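Alginate biosynthesis protein AlgJ (Pseudomonas putida, PDB 4O8V) probably transfers acetyl groups to O-2 and O-3 of mannuronate residues in alginate, working with AlgI and AlgF in an inner membrane complex. Local coordinates at residues L117-H122 with Y162-T167; I42-R46 with Q94-F98; E23-T28 with E75-H81; S143-G147 with P267-V271; A151-G157 with K188-V194. One frame throughout, in Å; residues are numbered along the deposited sequence.

Interaction 1 of 5, residues L117-H122 with Y162-T167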
# COMPACT_ATOMS: atom_id res chain seq x y z
N LEU A 117 -9.57 9.28 -1.68
CA LEU A 117 -10.42 10.23 -0.95
C LEU A 117 -9.88 11.65 -1.09
O LEU A 117 -8.68 11.83 -1.21
CB LEU A 117 -10.50 9.85 0.54
CG LEU A 117 -11.21 8.53 0.87
CD1 LEU A 117 -10.77 8.04 2.22
CD2 LEU A 117 -12.68 8.72 0.88
N ARG A 118 -10.76 12.64 -1.08
CA ARG A 118 -10.34 14.05 -1.17
C ARG A 118 -9.55 14.55 0.06
O ARG A 118 -8.56 15.29 -0.08
CB ARG A 118 -11.57 14.94 -1.43
CG ARG A 118 -11.30 16.45 -1.46
CD ARG A 118 -12.55 17.24 -1.92
NE ARG A 118 -13.77 16.75 -1.28
CZ ARG A 118 -14.14 17.04 -0.04
NH1 ARG A 118 -13.40 17.85 0.71
NH2 ARG A 118 -15.26 16.53 0.45
N THR A 119 -9.95 14.15 1.27
CA THR A 119 -9.37 14.69 2.49
C THR A 119 -8.56 13.69 3.30
O THR A 119 -8.23 13.93 4.46
CB THR A 119 -10.45 15.27 3.40
OG1 THR A 119 -11.24 14.20 3.94
CG2 THR A 119 -11.36 16.23 2.61
N ASP A 120 -8.24 12.56 2.69
CA ASP A 120 -7.61 11.44 3.40
C ASP A 120 -6.45 10.92 2.54
O ASP A 120 -6.46 11.11 1.33
CB ASP A 120 -8.67 10.37 3.67
CG ASP A 120 -8.18 9.21 4.56
OD1 ASP A 120 -7.50 8.30 4.05
OD2 ASP A 120 -8.53 9.22 5.78
N THR A 121 -5.46 10.29 3.15
CA THR A 121 -4.33 9.76 2.39
C THR A 121 -4.70 8.54 1.54
O THR A 121 -4.00 8.21 0.59
CB THR A 121 -3.16 9.32 3.31
OG1 THR A 121 -3.61 8.27 4.17
CG2 THR A 121 -2.66 10.50 4.13
N HIS A 122 -5.79 7.86 1.89
CA HIS A 122 -6.00 6.51 1.36
C HIS A 122 -6.80 6.41 0.07
O HIS A 122 -7.58 7.29 -0.27
CB HIS A 122 -6.67 5.64 2.43
CG HIS A 122 -5.82 5.44 3.64
ND1 HIS A 122 -6.02 6.13 4.82
CD2 HIS A 122 -4.74 4.65 3.84
CE1 HIS A 122 -5.10 5.75 5.70
NE2 HIS A 122 -4.31 4.86 5.13
N TYR A 162 -17.37 10.83 6.00
CA TYR A 162 -16.15 10.30 6.61
C TYR A 162 -15.13 11.45 6.78
O TYR A 162 -14.81 12.13 5.80
CB TYR A 162 -15.58 9.18 5.73
CG TYR A 162 -14.29 8.61 6.29
CD1 TYR A 162 -14.31 7.76 7.38
CD2 TYR A 162 -13.06 8.96 5.74
CE1 TYR A 162 -13.12 7.26 7.92
CE2 TYR A 162 -11.87 8.47 6.27
CZ TYR A 162 -11.91 7.62 7.35
OH TYR A 162 -10.73 7.12 7.87
N LYS A 163 -14.66 11.67 8.00
CA LYS A 163 -13.64 12.69 8.27
C LYS A 163 -12.26 12.11 7.97
O LYS A 163 -11.86 11.16 8.63
CB LYS A 163 -13.69 13.18 9.73
CG LYS A 163 -12.79 14.40 9.97
CD LYS A 163 -12.97 14.99 11.37
CE LYS A 163 -11.70 14.83 12.19
NZ LYS A 163 -11.86 15.41 13.56
N GLY A 164 -11.56 12.69 7.00
CA GLY A 164 -10.29 12.15 6.53
C GLY A 164 -9.13 12.32 7.50
O GLY A 164 -9.11 13.24 8.34
N ASP A 165 -8.13 11.44 7.39
CA ASP A 165 -7.06 11.41 8.37
C ASP A 165 -6.23 12.70 8.30
O ASP A 165 -5.70 13.14 9.30
CB ASP A 165 -6.18 10.14 8.20
CG ASP A 165 -5.54 9.98 6.81
OD1 ASP A 165 -5.83 10.72 5.84
OD2 ASP A 165 -4.72 9.02 6.66
N LEU A 166 -6.18 13.33 7.13
CA LEU A 166 -5.42 14.56 6.97
C LEU A 166 -6.04 15.79 7.65
O LEU A 166 -5.33 16.74 7.98
CB LEU A 166 -5.23 14.85 5.48
CG LEU A 166 -4.27 13.86 4.83
CD1 LEU A 166 -4.39 13.94 3.31
CD2 LEU A 166 -2.82 14.10 5.31
N THR A 167 -7.35 15.77 7.87
CA THR A 167 -7.99 16.93 8.48
C THR A 167 -7.48 17.16 9.89
O THR A 167 -7.50 18.28 10.38
CB THR A 167 -9.50 16.77 8.52
OG1 THR A 167 -9.83 15.81 9.53
CG2 THR A 167 -10.01 16.27 7.19
O HOH W 1 -12.77 15.32 6.17
O HOH W 2 -8.29 7.16 7.31
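Asp120 and Asp165 bring two loops together in a buried, largely polar contact: 117-122 runs ahead of helix 125-141, and 162-167 leaves the end of strand 152-162. The two carboxylates are stacked, their planes 8° apart, with Asp120 OD2 only 3.1 Å from Asp165 OD1. Donors grip both acids. Asp165 N bonds Asp120 OD2 at 2.8 Å, arriving from above the carboxylate plane. Asp165 holds Thr121 with the syn lone pairs of both oxygens, OD1 taking Thr121 N (2.7 Å) and OD2 taking Thr121 OG1 (2.8 Å). Asp120 and His122 are, by similarity, active-site residues of this SGNH hydrolase-like domain, and the geometry is consistent with a Ser-His-Asp triad: His122 ND1 meets the syn lone pair of Asp120 OD1 at 2.7 Å, while NE2 bonds Ser218 OG, the probable nucleophile. The anti lone pair of the same Asp120 OD1 receives His122 N, making an Asx turn. With CG anti to the backbone N (chi1 -173°), the Asp120 carboxylate is placed between His122 and the opposite loop. Tyr162 turns its ring edge to Asp120 OD2, and a water donating to that oxygen also bonds Tyr162 OH. Leu166 CB rests 3.3 Å from Thr119 O.

Interaction 2 of 5, residues I42-R46 with Q94-F98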
# COMPACT_ATOMS: atom_id res chain seq x y z
N ILE A 42 14.11 -4.74 0.99
CA ILE A 42 13.05 -5.34 0.19
C ILE A 42 13.55 -6.58 -0.56
O ILE A 42 12.87 -7.61 -0.62
CB ILE A 42 12.49 -4.33 -0.84
CG1 ILE A 42 11.70 -3.24 -0.12
CG2 ILE A 42 11.65 -5.04 -1.91
CD1 ILE A 42 11.40 -2.02 -1.02
N ARG A 43 14.74 -6.48 -1.14
CA ARG A 43 15.34 -7.58 -1.86
C ARG A 43 15.61 -8.78 -0.92
O ARG A 43 15.41 -9.94 -1.29
CB ARG A 43 16.64 -7.13 -2.53
CG ARG A 43 17.29 -8.19 -3.40
CD ARG A 43 18.79 -8.21 -3.20
NE ARG A 43 19.44 -6.98 -3.60
CZ ARG A 43 20.30 -6.30 -2.83
NH1 ARG A 43 20.85 -5.18 -3.28
NH2 ARG A 43 20.60 -6.74 -1.62
N GLY A 44 16.05 -8.48 0.29
CA GLY A 44 16.31 -9.53 1.27
C GLY A 44 15.03 -10.23 1.69
O GLY A 44 14.99 -11.44 1.90
N VAL A 45 13.96 -9.45 1.80
CA VAL A 45 12.65 -10.01 2.10
C VAL A 45 12.20 -10.94 0.97
O VAL A 45 11.75 -12.06 1.23
CB VAL A 45 11.61 -8.90 2.33
CG1 VAL A 45 10.22 -9.48 2.26
CG2 VAL A 45 11.87 -8.21 3.69
N ARG A 46 12.33 -10.49 -0.27
CA ARG A 46 12.01 -11.32 -1.44
C ARG A 46 12.76 -12.65 -1.40
O ARG A 46 12.18 -13.71 -1.67
CB ARG A 46 12.34 -10.59 -2.73
CG ARG A 46 12.12 -11.40 -4.00
CD ARG A 46 13.44 -11.62 -4.75
NE ARG A 46 13.27 -12.38 -5.98
CZ ARG A 46 13.71 -13.62 -6.17
NH1 ARG A 46 14.36 -14.25 -5.21
NH2 ARG A 46 13.50 -14.24 -7.33
N GLN A 94 15.33 -4.45 -11.06
CA GLN A 94 16.76 -4.73 -10.92
C GLN A 94 16.99 -5.82 -9.85
O GLN A 94 17.87 -6.67 -9.99
CB GLN A 94 17.50 -3.43 -10.57
CG GLN A 94 19.02 -3.51 -10.39
CD GLN A 94 19.69 -2.12 -10.32
OE1 GLN A 94 19.07 -1.10 -10.65
NE2 GLN A 94 20.95 -2.08 -9.90
N ALA A 95 16.17 -5.79 -8.80
CA ALA A 95 16.26 -6.71 -7.67
C ALA A 95 15.52 -8.03 -7.88
O ALA A 95 15.43 -8.84 -6.96
CB ALA A 95 15.74 -6.02 -6.41
N ASN A 96 14.98 -8.23 -9.08
CA ASN A 96 14.14 -9.39 -9.39
C ASN A 96 12.92 -9.50 -8.48
O ASN A 96 12.51 -10.59 -8.10
CB ASN A 96 14.96 -10.69 -9.29
CG ASN A 96 16.24 -10.61 -10.07
OD1 ASN A 96 17.31 -10.29 -9.52
ND2 ASN A 96 16.16 -10.89 -11.37
N VAL A 97 12.35 -8.34 -8.13
CA VAL A 97 11.12 -8.29 -7.36
C VAL A 97 9.95 -8.02 -8.30
O VAL A 97 9.98 -7.07 -9.09
CB VAL A 97 11.21 -7.20 -6.27
CG1 VAL A 97 9.85 -6.97 -5.61
CG2 VAL A 97 12.26 -7.61 -5.23
N PHE A 98 8.93 -8.87 -8.24
CA PHE A 98 7.74 -8.76 -9.08
C PHE A 98 6.79 -7.67 -8.57
O PHE A 98 6.23 -7.80 -7.47
CB PHE A 98 7.03 -10.11 -9.14
CG PHE A 98 5.85 -10.15 -10.06
CD1 PHE A 98 5.96 -9.75 -11.38
CD2 PHE A 98 4.62 -10.61 -9.60
CE1 PHE A 98 4.86 -9.80 -12.24
CE2 PHE A 98 3.53 -10.68 -10.46
CZ PHE A 98 3.65 -10.27 -11.77
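Arg43 and Arg46, neighbours one turn apart on helix 31-51, face the end of helix 84-94 and the chain that leaves it, with Arg43 CA 5.9 Å from Ala95 CA and Arg46 CA 6.7 Å from Val97 CA. Arg46 carries the polar part. Its CG stands anti to the backbone N (chi1 176°) and the chain bends at chi2, which brings NE to Asn96 O at 2.9 Å. The N-H points fairly straight at the oxygen, 155° at the hydrogen, and the acceptor lies at the edge of the guanidinium, near its plane; seen from the carbonyl, however, the donor sits above the plane and not on a lone pair. The far end of the guanidinium has another anchor, since NH1 bonds Gln50 OE1 further along the same helix. Asn96, the first residue to leave the helical conformation after helix 84-94, has positive phi and completes a Schellman motif, and its carbonyl group lies within reach of Arg46. The chain then runs on to Phe98, whose backbone pairs with Leu58 of strand 55-61, an outer strand of the parallel sheet in this SGNH hydrolase-like fold. Apolar contacts accompany the bond. Val97 CG2 packs against the root of Arg46, 3.9 Å from CB, as the two side chains slide past each other in opposite directions, and the same methyl lies 4.2 Å from Ile42 CG2. One turn back, Arg43 lays its CG against Ala95 CB at 4.0 Å. Outside the two segments, Arg300 bonds both Ala95 O and Asn96 OD1 and also touches Arg43 and Arg46.

Interaction 3 of 5, residues E23-T28 with E75-H81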
# COMPACT_ATOMS: atom_id res chain seq x y z
N GLU A 23 4.24 14.10 3.21
CA GLU A 23 5.21 13.03 2.97
C GLU A 23 5.32 12.74 1.46
O GLU A 23 6.29 12.12 1.01
CB GLU A 23 4.82 11.76 3.74
CG GLU A 23 4.86 11.93 5.25
CD GLU A 23 4.48 10.66 6.02
OE1 GLU A 23 3.93 9.71 5.41
OE2 GLU A 23 4.73 10.61 7.24
N GLU A 24 4.33 13.20 0.70
CA GLU A 24 4.37 13.07 -0.75
C GLU A 24 5.01 14.31 -1.38
O GLU A 24 5.13 14.40 -2.60
CB GLU A 24 2.95 12.85 -1.31
CG GLU A 24 2.46 11.40 -1.09
CD GLU A 24 1.02 11.16 -1.49
OE1 GLU A 24 0.36 12.09 -2.02
OE2 GLU A 24 0.52 10.03 -1.26
N PHE A 25 5.42 15.26 -0.53
CA PHE A 25 6.00 16.52 -1.00
C PHE A 25 7.43 16.76 -0.51
O PHE A 25 8.28 17.26 -1.26
CB PHE A 25 5.15 17.71 -0.53
CG PHE A 25 3.84 17.85 -1.24
CD1 PHE A 25 2.84 16.92 -1.05
CD2 PHE A 25 3.60 18.94 -2.07
CE1 PHE A 25 1.61 17.06 -1.71
CE2 PHE A 25 2.37 19.09 -2.72
CZ PHE A 25 1.38 18.13 -2.55
N LYS A 26 7.67 16.47 0.76
CA LYS A 26 8.87 16.95 1.46
C LYS A 26 10.15 16.29 0.94
O LYS A 26 10.15 15.10 0.62
CB LYS A 26 8.75 16.72 2.97
CG LYS A 26 8.77 15.23 3.37
CD LYS A 26 8.64 15.01 4.88
CE LYS A 26 7.37 15.65 5.42
NZ LYS A 26 7.06 15.31 6.84
N PRO A 27 11.24 17.06 0.86
CA PRO A 27 12.54 16.41 0.63
C PRO A 27 12.93 15.62 1.87
O PRO A 27 12.42 15.90 2.95
CB PRO A 27 13.48 17.59 0.41
CG PRO A 27 12.85 18.73 1.14
CD PRO A 27 11.36 18.52 1.00
N THR A 28 13.81 14.64 1.71
CA THR A 28 14.35 13.93 2.87
C THR A 28 15.86 14.02 2.77
O THR A 28 16.43 13.73 1.72
CB THR A 28 13.87 12.47 2.92
OG1 THR A 28 12.47 12.44 3.20
CG2 THR A 28 14.59 11.69 4.01
N GLU A 75 1.64 24.80 -3.54
CA GLU A 75 2.80 23.96 -3.27
C GLU A 75 2.85 22.75 -4.20
O GLU A 75 1.85 22.05 -4.37
CB GLU A 75 2.81 23.46 -1.82
CG GLU A 75 3.04 24.52 -0.77
CD GLU A 75 3.14 23.91 0.62
OE1 GLU A 75 4.16 23.23 0.90
OE2 GLU A 75 2.20 24.09 1.42
N ARG A 76 4.03 22.50 -4.77
CA ARG A 76 4.28 21.28 -5.55
C ARG A 76 5.30 20.39 -4.84
O ARG A 76 6.14 20.91 -4.10
CB ARG A 76 4.79 21.65 -6.95
CG ARG A 76 3.80 22.48 -7.74
CD ARG A 76 2.50 21.72 -7.85
NE ARG A 76 1.36 22.58 -8.13
CZ ARG A 76 0.73 22.60 -9.30
NH1 ARG A 76 1.14 21.82 -10.29
NH2 ARG A 76 -0.31 23.42 -9.48
N PRO A 77 5.24 19.06 -5.06
CA PRO A 77 6.23 18.18 -4.43
C PRO A 77 7.67 18.53 -4.85
O PRO A 77 7.87 19.07 -5.95
CB PRO A 77 5.83 16.78 -4.92
CG PRO A 77 4.36 16.89 -5.23
CD PRO A 77 4.21 18.30 -5.79
N ALA A 78 8.64 18.28 -3.98
CA ALA A 78 10.05 18.46 -4.32
C ALA A 78 10.49 17.47 -5.39
O ALA A 78 9.81 16.47 -5.64
CB ALA A 78 10.95 18.34 -3.09
N SER A 79 11.64 17.74 -5.99
CA SER A 79 12.11 16.99 -7.15
C SER A 79 12.28 15.49 -6.86
O SER A 79 12.11 14.67 -7.76
CB SER A 79 13.42 17.59 -7.65
OG SER A 79 14.43 17.50 -6.66
N LEU A 80 12.60 15.15 -5.62
CA LEU A 80 12.71 13.75 -5.19
C LEU A 80 11.49 12.93 -5.61
O LEU A 80 11.59 11.77 -5.99
CB LEU A 80 12.91 13.67 -3.67
CG LEU A 80 12.66 12.36 -2.92
CD1 LEU A 80 13.76 11.36 -3.26
CD2 LEU A 80 12.56 12.58 -1.40
N HIS A 81 10.32 13.56 -5.56
CA HIS A 81 9.07 12.89 -5.83
C HIS A 81 8.68 12.88 -7.31
O HIS A 81 7.72 12.20 -7.67
CB HIS A 81 7.94 13.55 -5.01
CG HIS A 81 8.17 13.50 -3.53
ND1 HIS A 81 7.91 12.37 -2.78
CD2 HIS A 81 8.66 14.42 -2.67
CE1 HIS A 81 8.22 12.61 -1.52
NE2 HIS A 81 8.67 13.85 -1.42
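Phe25 and Ala78 supply the backbone hydrogen bond of this contact: Ala78 N reaches Phe25 O at 2.9 Å, nearly straight and on a carbonyl lone pair. A second bond comes from a side chain, as His81 NE2 gives its hydrogen to Lys26 O at 2.8 Å, with the oxygen near the imidazole plane but the donor well above the carbonyl plane. With CG anti to the carbonyl carbon (chi1 -60°), the His81 ring enters among the carbonyls of 23-26, and Glu24 O sits 3.3 Å above its centre. Apart from the 3-10 turn at 23-24 the segments are irregular; one follows strand 19-21 and the other leads toward helix 84-94, so the contact staples two connections of the SGNH hydrolase-like domain together. A leucine in place of His81 would probably leave Lys26 O without its donor and Glu24 O without the ring it sits over, holding the Lys26 end less firmly. The apolar part is a CH-pi contact: Pro77 CG lies over the face of the Phe25 ring, 3.9 Å from its centroid. At the ring edge Glu75 O, 3.4 Å from Phe25 CE2, is buried without a hydrogen-bond partner. Val12 of strand 11-13 touches the same phenylalanine. Pro27 CD meets Ala78 CB at 4.1 Å.

Interaction 4 of 5, residues S143-G147 with P267-V271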
# COMPACT_ATOMS: atom_id res chain seq x y z
N SER A 143 0.85 -17.55 -13.05
CA SER A 143 0.49 -18.84 -12.46
C SER A 143 1.05 -19.03 -11.05
O SER A 143 1.60 -20.09 -10.75
CB SER A 143 0.97 -19.99 -13.36
OG SER A 143 0.57 -19.81 -14.71
N LEU A 144 0.92 -18.03 -10.19
CA LEU A 144 1.54 -18.07 -8.87
C LEU A 144 0.71 -18.88 -7.88
O LEU A 144 1.23 -19.37 -6.88
CB LEU A 144 1.76 -16.66 -8.33
CG LEU A 144 2.66 -15.78 -9.20
CD1 LEU A 144 2.86 -14.44 -8.52
CD2 LEU A 144 3.98 -16.48 -9.46
N LEU A 145 -0.58 -19.01 -8.16
CA LEU A 145 -1.49 -19.73 -7.29
C LEU A 145 -1.96 -21.02 -7.92
O LEU A 145 -2.36 -21.05 -9.07
CB LEU A 145 -2.71 -18.88 -6.92
CG LEU A 145 -2.62 -17.88 -5.78
CD1 LEU A 145 -3.94 -17.17 -5.61
CD2 LEU A 145 -2.23 -18.58 -4.49
N ASN A 146 -1.93 -22.09 -7.15
CA ASN A 146 -2.65 -23.30 -7.52
C ASN A 146 -3.62 -23.62 -6.40
O ASN A 146 -3.61 -22.97 -5.35
CB ASN A 146 -1.70 -24.46 -7.84
CG ASN A 146 -0.85 -24.90 -6.64
OD1 ASN A 146 -1.23 -24.72 -5.48
ND2 ASN A 146 0.29 -25.51 -6.93
N GLY A 147 -4.47 -24.61 -6.60
CA GLY A 147 -5.46 -24.92 -5.59
C GLY A 147 -6.83 -24.55 -6.12
O GLY A 147 -6.94 -23.79 -7.08
N PRO A 267 2.84 -19.22 2.94
CA PRO A 267 1.81 -19.16 1.90
C PRO A 267 2.42 -19.31 0.51
O PRO A 267 3.63 -19.16 0.35
CB PRO A 267 1.22 -17.76 2.10
CG PRO A 267 2.33 -16.98 2.65
CD PRO A 267 3.11 -17.90 3.55
N GLN A 268 1.61 -19.62 -0.49
CA GLN A 268 2.10 -19.61 -1.87
C GLN A 268 2.49 -18.20 -2.32
O GLN A 268 3.49 -18.03 -3.03
CB GLN A 268 1.05 -20.19 -2.81
CG GLN A 268 0.77 -21.65 -2.52
CD GLN A 268 -0.27 -22.24 -3.43
OE1 GLN A 268 -0.53 -21.71 -4.50
NE2 GLN A 268 -0.86 -23.35 -3.02
N VAL A 269 1.71 -17.20 -1.92
CA VAL A 269 1.90 -15.82 -2.36
C VAL A 269 1.81 -14.86 -1.18
O VAL A 269 0.91 -14.98 -0.34
CB VAL A 269 0.84 -15.42 -3.44
CG1 VAL A 269 0.88 -13.92 -3.75
CG2 VAL A 269 1.02 -16.23 -4.69
N VAL A 270 2.74 -13.91 -1.12
CA VAL A 270 2.62 -12.79 -0.19
C VAL A 270 2.44 -11.50 -0.99
O VAL A 270 3.28 -11.15 -1.83
CB VAL A 270 3.85 -12.66 0.72
CG1 VAL A 270 3.73 -11.39 1.59
CG2 VAL A 270 4.01 -13.91 1.58
N VAL A 271 1.33 -10.82 -0.76
CA VAL A 271 1.11 -9.52 -1.37
C VAL A 271 1.63 -8.48 -0.38
O VAL A 271 1.18 -8.43 0.78
CB VAL A 271 -0.38 -9.27 -1.69
CG1 VAL A 271 -0.60 -7.81 -2.16
CG2 VAL A 271 -0.88 -10.23 -2.72
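Asn146 and Gln268 hold a loop against the start of strand 269-275, an inner strand of the parallel sheet in this SGNH hydrolase-like alpha/beta fold. The firm bond runs from Asn146 N to Gln268 OE1, 3.0 Å long and nearly straight at 169°, meeting a lone pair in the carbonyl plane. Gln268 NE2 turns back to Asn146 OD1 at 2.8 Å, but its angle is poor and the bond weak; the two amide planes stand 81° apart, so the groups are crossed and cannot pair flat. An alanine in place of Gln268 would probably leave Asn146 N without this acceptor and the Asn146 end of the loop less firmly tied. Beside this polar pair lies a small apolar patch. Val269 CG2 presses on Leu144 CB at 3.7 Å and on Leu145 CD2 at 4.0 Å, the Leu145 and Val269 side chains meeting at about a right angle. One shell out, a Schellman motif at Ser143 ends helix 125-141, and the two leucines that follow pack on the sheet, where Leu144 also touches Val57 of strand 55-61 and Leu145 touches Val212 of strand 212-215. Backbone bonds of Gln268 with Gln55 and of Val269 with Ala213 fix the strand between those neighbours. The glutamine chain leaves with CG beside the backbone N (chi1 -64°) and stays extended beyond it, carrying the amide out past Leu145, whose CD2 methyl lies 3.6 Å from Gln268 OE1.

Interaction 5 of 5, residues A151-G157 with K188-V194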
# COMPACT_ATOMS: atom_id res chain seq x y z
N ALA A 151 -14.91 -18.88 -4.15
CA ALA A 151 -15.65 -17.69 -4.60
C ALA A 151 -16.01 -16.77 -3.43
O ALA A 151 -16.32 -17.22 -2.33
CB ALA A 151 -16.90 -18.11 -5.34
N PHE A 152 -15.97 -15.47 -3.69
CA PHE A 152 -16.35 -14.50 -2.68
C PHE A 152 -17.34 -13.54 -3.30
O PHE A 152 -17.31 -13.32 -4.51
CB PHE A 152 -15.13 -13.74 -2.14
CG PHE A 152 -14.21 -14.59 -1.30
CD1 PHE A 152 -13.30 -15.45 -1.90
CD2 PHE A 152 -14.26 -14.53 0.09
CE1 PHE A 152 -12.47 -16.24 -1.13
CE2 PHE A 152 -13.43 -15.30 0.86
CZ PHE A 152 -12.53 -16.16 0.24
N ILE A 153 -18.21 -12.96 -2.48
CA ILE A 153 -19.14 -11.94 -2.94
C ILE A 153 -18.93 -10.66 -2.12
O ILE A 153 -18.85 -10.70 -0.89
CB ILE A 153 -20.61 -12.41 -2.82
CG1 ILE A 153 -20.90 -13.49 -3.86
CG2 ILE A 153 -21.55 -11.23 -2.98
CD1 ILE A 153 -22.25 -14.21 -3.71
N THR A 154 -18.81 -9.53 -2.81
CA THR A 154 -18.68 -8.23 -2.16
C THR A 154 -20.00 -7.49 -2.26
O THR A 154 -20.57 -7.42 -3.34
CB THR A 154 -17.55 -7.39 -2.80
OG1 THR A 154 -16.29 -8.03 -2.55
CG2 THR A 154 -17.52 -5.96 -2.22
N GLU A 155 -20.51 -7.02 -1.13
CA GLU A 155 -21.77 -6.28 -1.14
C GLU A 155 -21.53 -4.83 -0.75
O GLU A 155 -20.78 -4.53 0.18
CB GLU A 155 -22.79 -6.91 -0.19
CG GLU A 155 -23.28 -8.30 -0.61
CD GLU A 155 -24.34 -8.86 0.33
OE1 GLU A 155 -24.68 -8.17 1.32
OE2 GLU A 155 -24.83 -9.98 0.08
N ALA A 156 -22.18 -3.92 -1.46
CA ALA A 156 -22.06 -2.50 -1.17
C ALA A 156 -23.17 -2.12 -0.22
O ALA A 156 -24.34 -2.39 -0.50
CB ALA A 156 -22.14 -1.69 -2.45
N GLY A 157 -22.81 -1.52 0.91
CA GLY A 157 -23.79 -1.07 1.87
C GLY A 157 -24.11 0.42 1.72
O GLY A 157 -24.12 0.96 0.62
N LYS A 188 -19.73 1.84 2.51
CA LYS A 188 -19.37 0.61 3.18
C LYS A 188 -19.32 -0.53 2.17
O LYS A 188 -20.24 -0.68 1.37
CB LYS A 188 -20.37 0.27 4.30
CG LYS A 188 -19.96 -0.92 5.15
CD LYS A 188 -21.07 -1.36 6.08
CE LYS A 188 -20.70 -2.65 6.81
NZ LYS A 188 -19.32 -2.58 7.37
N ARG A 189 -18.26 -1.33 2.17
CA ARG A 189 -18.25 -2.52 1.31
C ARG A 189 -17.61 -3.69 2.03
O ARG A 189 -16.49 -3.58 2.55
CB ARG A 189 -17.52 -2.23 -0.00
CG ARG A 189 -18.47 -1.75 -1.10
CD ARG A 189 -17.76 -0.96 -2.20
NE ARG A 189 -16.59 -1.67 -2.71
CZ ARG A 189 -16.61 -2.55 -3.71
NH1 ARG A 189 -17.75 -2.85 -4.33
NH2 ARG A 189 -15.48 -3.13 -4.09
N THR A 190 -18.35 -4.79 2.08
CA THR A 190 -17.96 -5.99 2.81
C THR A 190 -17.94 -7.22 1.90
O THR A 190 -18.78 -7.37 1.01
CB THR A 190 -18.90 -6.24 3.99
OG1 THR A 190 -20.25 -6.27 3.53
CG2 THR A 190 -18.79 -5.11 5.01
N THR A 191 -16.98 -8.12 2.14
CA THR A 191 -16.79 -9.29 1.31
C THR A 191 -16.96 -10.56 2.14
O THR A 191 -16.45 -10.64 3.26
CB THR A 191 -15.40 -9.28 0.66
OG1 THR A 191 -15.26 -8.09 -0.14
CG2 THR A 191 -15.19 -10.53 -0.22
N ARG A 192 -17.67 -11.53 1.61
CA ARG A 192 -17.90 -12.79 2.31
C ARG A 192 -17.69 -13.96 1.36
O ARG A 192 -17.96 -13.85 0.17
CB ARG A 192 -19.32 -12.82 2.88
CG ARG A 192 -20.38 -12.71 1.80
CD ARG A 192 -21.78 -12.53 2.35
NE ARG A 192 -22.73 -12.26 1.27
CZ ARG A 192 -23.26 -13.20 0.48
NH1 ARG A 192 -22.94 -14.48 0.66
NH2 ARG A 192 -24.11 -12.86 -0.48
N PRO A 193 -17.21 -15.09 1.90
CA PRO A 193 -17.19 -16.33 1.11
C PRO A 193 -18.60 -16.81 0.80
O PRO A 193 -19.50 -16.57 1.60
CB PRO A 193 -16.46 -17.33 2.02
CG PRO A 193 -16.66 -16.78 3.41
CD PRO A 193 -16.67 -15.28 3.25
N VAL A 194 -18.79 -17.45 -0.34
CA VAL A 194 -20.08 -18.03 -0.68
C VAL A 194 -20.38 -19.25 0.20
O VAL A 194 -21.53 -19.49 0.58
CB VAL A 194 -20.14 -18.41 -2.17
CG1 VAL A 194 -21.47 -19.07 -2.51
CG2 VAL A 194 -19.91 -17.17 -3.03
O HOH W 3 -21.43 -3.92 3.06
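Thr154 and Thr191 face each other at the snug side of an antiparallel two-stranded ribbon, strands 152-162 and 184-193, which lies with one face on the body of the SGNH hydrolase-like domain. They form a non-hydrogen-bonded pair, and Thr191 OG1 donates to Thr154 OG1 at 2.6 Å. Each threonine has OG1 anti to its carbonyl carbon (chi1 -66° and -59°), which turns the two hydroxyls toward one another, and each has a second partner in the protein body, Gln233 for Thr154 and Asn226 for Thr191. Phe152 continues this side, its CE2 3.8 Å from Pro193 CB, with Gln232 of helix 227-235 touching its side chain. The backbone ladder is regular: Ile153 N to Arg192 O and Glu155 N to Thr190 O are both 2.8 Å, and Gly157 N to Lys188 O, at 2.7 Å, carries the ladder on. The other face, carrying Ile153, Glu155, Thr190 and Arg192, is the more exposed. Ile153 and Arg192 run side by side there, and Ile153 CG2 lies over a face of the guanidinium. A water bridges Glu155 O and Thr190 OG1. Arg192 makes a salt bridge across the strands, Glu155 OE2 lying at the edge of the guanidinium, 3.0 Å from Arg192 NH2, with carboxylate and guanidinium planes 81° apart.

How the interactions relate
From the N terminus, interaction 3 opens first at 23-28 and interaction 2 at 42-46; they cross, closing at 75-81 and 94-98, so the loop at 23-28 and helix 31-51 are tied to the chain before and after helix 84-94. Both are complete before 117-122 opens interaction 1. Interaction 4 opens at 143-147 and interaction 5 at 151-157, before interaction 1 closes at 162-167, so interaction 1 crosses both. Interaction 5 closes at 188-194, nested inside the long loop that interaction 4 shuts at 267-271 on the parallel sheet. Interactions 2 and 4 touch where Phe98 packs on Leu144, whereas interactions 1 and 4 lie on opposite sides of the chain's centre, about 33 Å between their centres.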